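Local coordinates for Serine/threonine-protein acetyltransferase HopZ1a (Pseudomonas syringae pv. syringae, PDB 5KLP), which transfers acetyl groups from acetyl-CoA to serine, threonine and lysine residues of proteins, with inositol hexakisphosphate as cofactor, impairing the host microtubule network and immunity, at residues 28-31 with 32-36; 170-173 with 174-177. The protein carries 10 engineered substitutions. All blocks are in the same frame, centred on the assembly; numbering follows the deposited sequence.

Interaction 1: 28-31 with 32-36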
loop_
_atom_site.group_PDB
_atom_site.type_symbol
_atom_site.label_atom_id
_atom_site.label_comp_id
_atom_site.label_asym_id
_atom_site.label_seq_id
_atom_site.Cartn_x
_atom_site.Cartn_y
_atom_site.Cartn_z
ATOM N N ASN A 28 6.732 23.372 2.896
ATOM C CA ASN A 28 7.077 24.601 2.184
ATOM C C ASN A 28 6.966 24.477 0.655
ATOM O O ASN A 28 6.603 25.432 -0.032
ATOM C CB ASN A 28 8.479 25.050 2.576
ATOM C CG ASN A 28 8.566 25.424 4.047
ATOM O OD1 ASN A 28 7.548 25.712 4.679
ATOM N ND2 ASN A 28 9.781 25.446 4.591
ATOM N N ASP A 29 7.296 23.306 0.126
ATOM C CA ASP A 29 7.181 23.062 -1.304
ATOM C C ASP A 29 5.719 23.056 -1.756
ATOM O O ASP A 29 5.407 23.501 -2.859
ATOM C CB ASP A 29 7.862 21.746 -1.685
ATOM C CG ASP A 29 9.377 21.838 -1.631
ATOM O OD1 ASP A 29 9.906 22.968 -1.681
ATOM O OD2 ASP A 29 10.040 20.781 -1.555
ATOM N N LEU A 30 4.824 22.547 -0.914
ATOM C CA LEU A 30 3.437 22.401 -1.319
ATOM C C LEU A 30 2.659 23.706 -1.150
ATOM O O LEU A 30 1.797 24.030 -1.971
ATOM C CB LEU A 30 2.750 21.277 -0.531
ATOM C CG LEU A 30 1.252 21.136 -0.838
ATOM C CD1 LEU A 30 1.017 20.903 -2.331
ATOM C CD2 LEU A 30 0.588 20.037 -0.011
ATOM N N LYS A 31 2.996 24.464 -0.109
ATOM C CA LYS A 31 2.232 25.640 0.283
ATOM C C LYS A 31 1.851 26.626 -0.841
ATOM O O LYS A 31 0.681 26.997 -0.943
ATOM C CB LYS A 31 2.995 26.383 1.380
ATOM C CG LYS A 31 2.162 27.384 2.140
ATOM C CD LYS A 31 2.719 27.577 3.532
ATOM C CE LYS A 31 2.883 26.244 4.228
ATOM N NZ LYS A 31 3.549 26.416 5.549
ATOM N N PRO A 32 2.813 27.051 -1.685
ATOM C CA PRO A 32 2.410 27.997 -2.738
ATOM C C PRO A 32 1.399 27.402 -3.717
ATOM O O PRO A 32 0.543 28.129 -4.217
ATOM C CB PRO A 32 3.733 28.339 -3.445
ATOM C CG PRO A 32 4.629 27.219 -3.135
ATOM C CD PRO A 32 4.252 26.745 -1.762
ATOM N N TYR A 33 1.498 26.106 -3.997
ATOM C CA TYR A 33 0.534 25.480 -4.895
ATOM C C TYR A 33 -0.857 25.525 -4.291
ATOM O O TYR A 33 -1.836 25.811 -4.987
ATOM C CB TYR A 33 0.902 24.031 -5.191
ATOM C CG TYR A 33 2.170 23.830 -5.987
ATOM C CD1 TYR A 33 2.176 23.981 -7.375
ATOM C CD2 TYR A 33 3.355 23.460 -5.361
ATOM C CE1 TYR A 33 3.328 23.777 -8.110
ATOM C CE2 TYR A 33 4.514 23.255 -6.091
ATOM C CZ TYR A 33 4.493 23.416 -7.461
ATOM O OH TYR A 33 5.646 23.215 -8.184
ATOM N N VAL A 34 -0.936 25.260 -2.990
ATOM C CA VAL A 34 -2.211 25.283 -2.292
ATOM C C VAL A 34 -2.771 26.707 -2.302
ATOM O O VAL A 34 -3.974 26.914 -2.458
ATOM C CB VAL A 34 -2.075 24.769 -0.844
ATOM C CG1 VAL A 34 -3.349 25.015 -0.057
ATOM C CG2 VAL A 34 -1.725 23.288 -0.835
ATOM N N ARG A 35 -1.888 27.690 -2.170
ATOM C CA ARG A 35 -2.318 29.073 -2.180
ATOM C C ARG A 35 -2.914 29.460 -3.528
ATOM O O ARG A 35 -3.908 30.162 -3.582
ATOM C CB ARG A 35 -1.144 29.998 -1.856
ATOM C CG ARG A 35 -1.155 30.557 -0.450
ATOM C CD ARG A 35 -0.086 31.636 -0.270
ATOM N NE ARG A 35 1.207 31.052 0.081
ATOM C CZ ARG A 35 2.284 31.089 -0.696
ATOM N NH1 ARG A 35 2.234 31.703 -1.871
ATOM N NH2 ARG A 35 3.413 30.526 -0.287
ATOM N N HIS A 36 -2.371 28.917 -4.610
ATOM C CA HIS A 36 -2.871 29.262 -5.934
ATOM C C HIS A 36 -4.028 28.364 -6.367
ATOM O O HIS A 36 -4.708 28.656 -7.345
ATOM C CB HIS A 36 -1.750 29.170 -6.977
ATOM C CG HIS A 36 -0.714 30.242 -6.849
ATOM N ND1 HIS A 36 0.616 29.964 -6.619
ATOM C CD2 HIS A 36 -0.818 31.593 -6.865
ATOM C CE1 HIS A 36 1.291 31.096 -6.534
ATOM N NE2 HIS A 36 0.444 32.099 -6.675
#

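Interaction 2: 170-173 with 174-177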
loop_
_atom_site.group_PDB
_atom_site.type_symbol
_atom_site.label_atom_id
_atom_site.label_comp_id
_atom_site.label_asym_id
_atom_site.label_seq_id
_atom_site.Cartn_x
_atom_site.Cartn_y
_atom_site.Cartn_z
ATOM N N VAL A 170 -11.281 -17.397 -10.405
ATOM C CA VAL A 170 -9.857 -17.261 -10.100
ATOM C C VAL A 170 -9.443 -18.276 -9.051
ATOM O O VAL A 170 -9.960 -18.246 -7.936
ATOM C CB VAL A 170 -9.510 -15.850 -9.581
ATOM C CG1 VAL A 170 -8.024 -15.753 -9.247
ATOM C CG2 VAL A 170 -9.928 -14.783 -10.591
ATOM N N PRO A 171 -8.520 -19.196 -9.402
ATOM C CA PRO A 171 -8.032 -20.130 -8.378
ATOM C C PRO A 171 -7.266 -19.375 -7.295
ATOM O O PRO A 171 -6.357 -18.601 -7.605
ATOM C CB PRO A 171 -7.110 -21.079 -9.156
ATOM C CG PRO A 171 -6.719 -20.323 -10.382
ATOM C CD PRO A 171 -7.862 -19.397 -10.707
ATOM N N LEU A 172 -7.643 -19.582 -6.039
ATOM C CA LEU A 172 -7.033 -18.830 -4.946
ATOM C C LEU A 172 -5.573 -19.225 -4.762
ATOM O O LEU A 172 -4.826 -18.540 -4.066
ATOM C CB LEU A 172 -7.800 -19.035 -3.634
ATOM C CG LEU A 172 -9.227 -18.478 -3.583
ATOM C CD1 LEU A 172 -9.723 -18.408 -2.134
ATOM C CD2 LEU A 172 -9.329 -17.119 -4.273
ATOM N N SER A 173 -5.163 -20.338 -5.368
ATOM C CA SER A 173 -3.761 -20.734 -5.287
ATOM C C SER A 173 -2.892 -19.786 -6.110
ATOM O O SER A 173 -1.667 -19.852 -6.057
ATOM C CB SER A 173 -3.575 -22.177 -5.765
ATOM O OG SER A 173 -3.936 -22.296 -7.125
ATOM N N GLN A 174 -3.532 -18.907 -6.880
ATOM C CA GLN A 174 -2.802 -17.915 -7.653
ATOM C C GLN A 174 -2.937 -16.534 -7.016
ATOM O O GLN A 174 -2.610 -15.516 -7.632
ATOM C CB GLN A 174 -3.287 -17.915 -9.111
ATOM C CG GLN A 174 -3.149 -19.306 -9.751
ATOM C CD GLN A 174 -3.327 -19.318 -11.265
ATOM O OE1 GLN A 174 -3.540 -18.280 -11.897
ATOM N NE2 GLN A 174 -3.233 -20.499 -11.850
ATOM N N VAL A 175 -3.410 -16.508 -5.773
ATOM C CA VAL A 175 -3.594 -15.246 -5.053
ATOM C C VAL A 175 -2.767 -15.216 -3.775
ATOM O O VAL A 175 -2.731 -16.205 -3.033
ATOM C CB VAL A 175 -5.086 -15.016 -4.708
ATOM C CG1 VAL A 175 -5.290 -13.676 -4.007
ATOM C CG2 VAL A 175 -5.925 -15.075 -5.979
ATOM N N ALA A 176 -2.115 -14.078 -3.522
ATOM C CA ALA A 176 -1.351 -13.871 -2.299
ATOM C C ALA A 176 -1.744 -12.576 -1.601
ATOM O O ALA A 176 -1.958 -11.540 -2.239
ATOM C CB ALA A 176 0.157 -13.854 -2.602
ATOM N N ILE A 177 -1.825 -12.634 -0.280
ATOM C CA ILE A 177 -2.005 -11.424 0.495
ATOM C C ILE A 177 -0.736 -11.212 1.296
ATOM O O ILE A 177 -0.370 -12.034 2.138
ATOM C CB ILE A 177 -3.220 -11.497 1.425
ATOM C CG1 ILE A 177 -4.489 -11.755 0.613
ATOM C CG2 ILE A 177 -3.342 -10.205 2.203
ATOM C CD1 ILE A 177 -5.745 -11.910 1.444
#

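Interaction 1: 28-31 with 32-36
L30 and V34 meet one turn apart on helix 21-36, which is kinked where P32 enters it. CG of L30 lies 3.7 Å from CG2 of V34, and both methyls of the leucine also face this one valine branch. L30 reaches it because its CG stands anti to the backbone N (chi1 176°), which sends the chain forward along the helix. The backbone closes beneath: V34 N donates to L30 O at 3.2 Å and 159°, and R35 N to K31 O at 2.9 Å. P32 has no N-H to offer the preceding turn; its CD instead sits 3.2 Å from N28 O. Y33 N is drawn off D29 O and makes a weak, bent bond with L30 O at 2.9 Å, so that oxygen receives two N-H groups. K31 CG lies 4.2 Å from R35 NH2, the two chains crossing obliquely, and the R35 guanidinium folds back so that K31 O and P32 CA lie over one of its faces, offset toward the rim. The helix also carries R22 and K26, which bind inositol hexakisphosphate. Its kinked end lies against two others: L49 of helix 40-53 touches both L30 and V34, while L330 and K334 of helix 324-340 cover L30 further. Y33 packs on K334 and L337 of that same helix, and its carbonyl oxygen accepts a hydrogen bond from Q341 NE2. D29 O, left without a bond from Y33 N, meets the edge of the tyrosine ring instead, its oxygen 3.2 Å from Y33 CD2.

Interaction 2: 170-173 with 174-177
One face of the Q174 side-chain amide is covered by a corner of the P171 ring: P171 CG stands almost directly over it, 3.6 Å from Q174 CD, with the two groups inclined to each other. The contact is made through the amide carbon and does not depend on which end is oxygen and which nitrogen. CG anti to the carbonyl carbon (chi1 -57°) and an extended chain beyond bring the amide back over P171; A136, in a loop, also touches this side chain. The flat carbonyl groups of the turn are approached from above. Q174 N donates to P171 O at 2.9 Å from 47° out of the carbonyl plane, and V175 N donates to L172 O at 3.0 Å from 70° out of it. Two successive bonds from residue i+3 back to residue i make this a 3-10 turn, and the steep approach to both oxygens reflects its tight winding. V175 turns one branch, CG2, back under the turn. That methyl lies 3.9 Å from V170 CG1, where the two valines cross at about a right angle, and 4.3 Å from L172 CD2, so V170 and L172 gather on the same branch of V175. The turn thus takes the chain out of the loop after helix 153-167 and into strand 175-179, completing a beta-alpha-beta crossover from strand 138-143. L172 and V175 both pack on L162 of that helix. S173 O accepts a hydrogen bond from H248 NE2, and the strand then runs between two parallel neighbours, bonding through its backbone to I139 and I141 of strand 138-143 and to H248 of strand 248-251.

Interactions 1 and 2 lie on opposite sides of the chain's centre, their own centres 43 Å apart and their nearest atoms about 31 Å apart, so neither touches the other. They look toward different sites at different range. In interaction 1, the D29 side chain is about 8 Å from the bound inositol hexakisphosphate and about 5 Å from that of K26, one of the residues that bind it. Interaction 2 is one strand away from the active-site residue E143 and not in contact with it, the V175 side chain being about 11 Å from that of E143. One contact thus belongs to the helical cofactor-binding side, the other to the central sheet of the catalytic core.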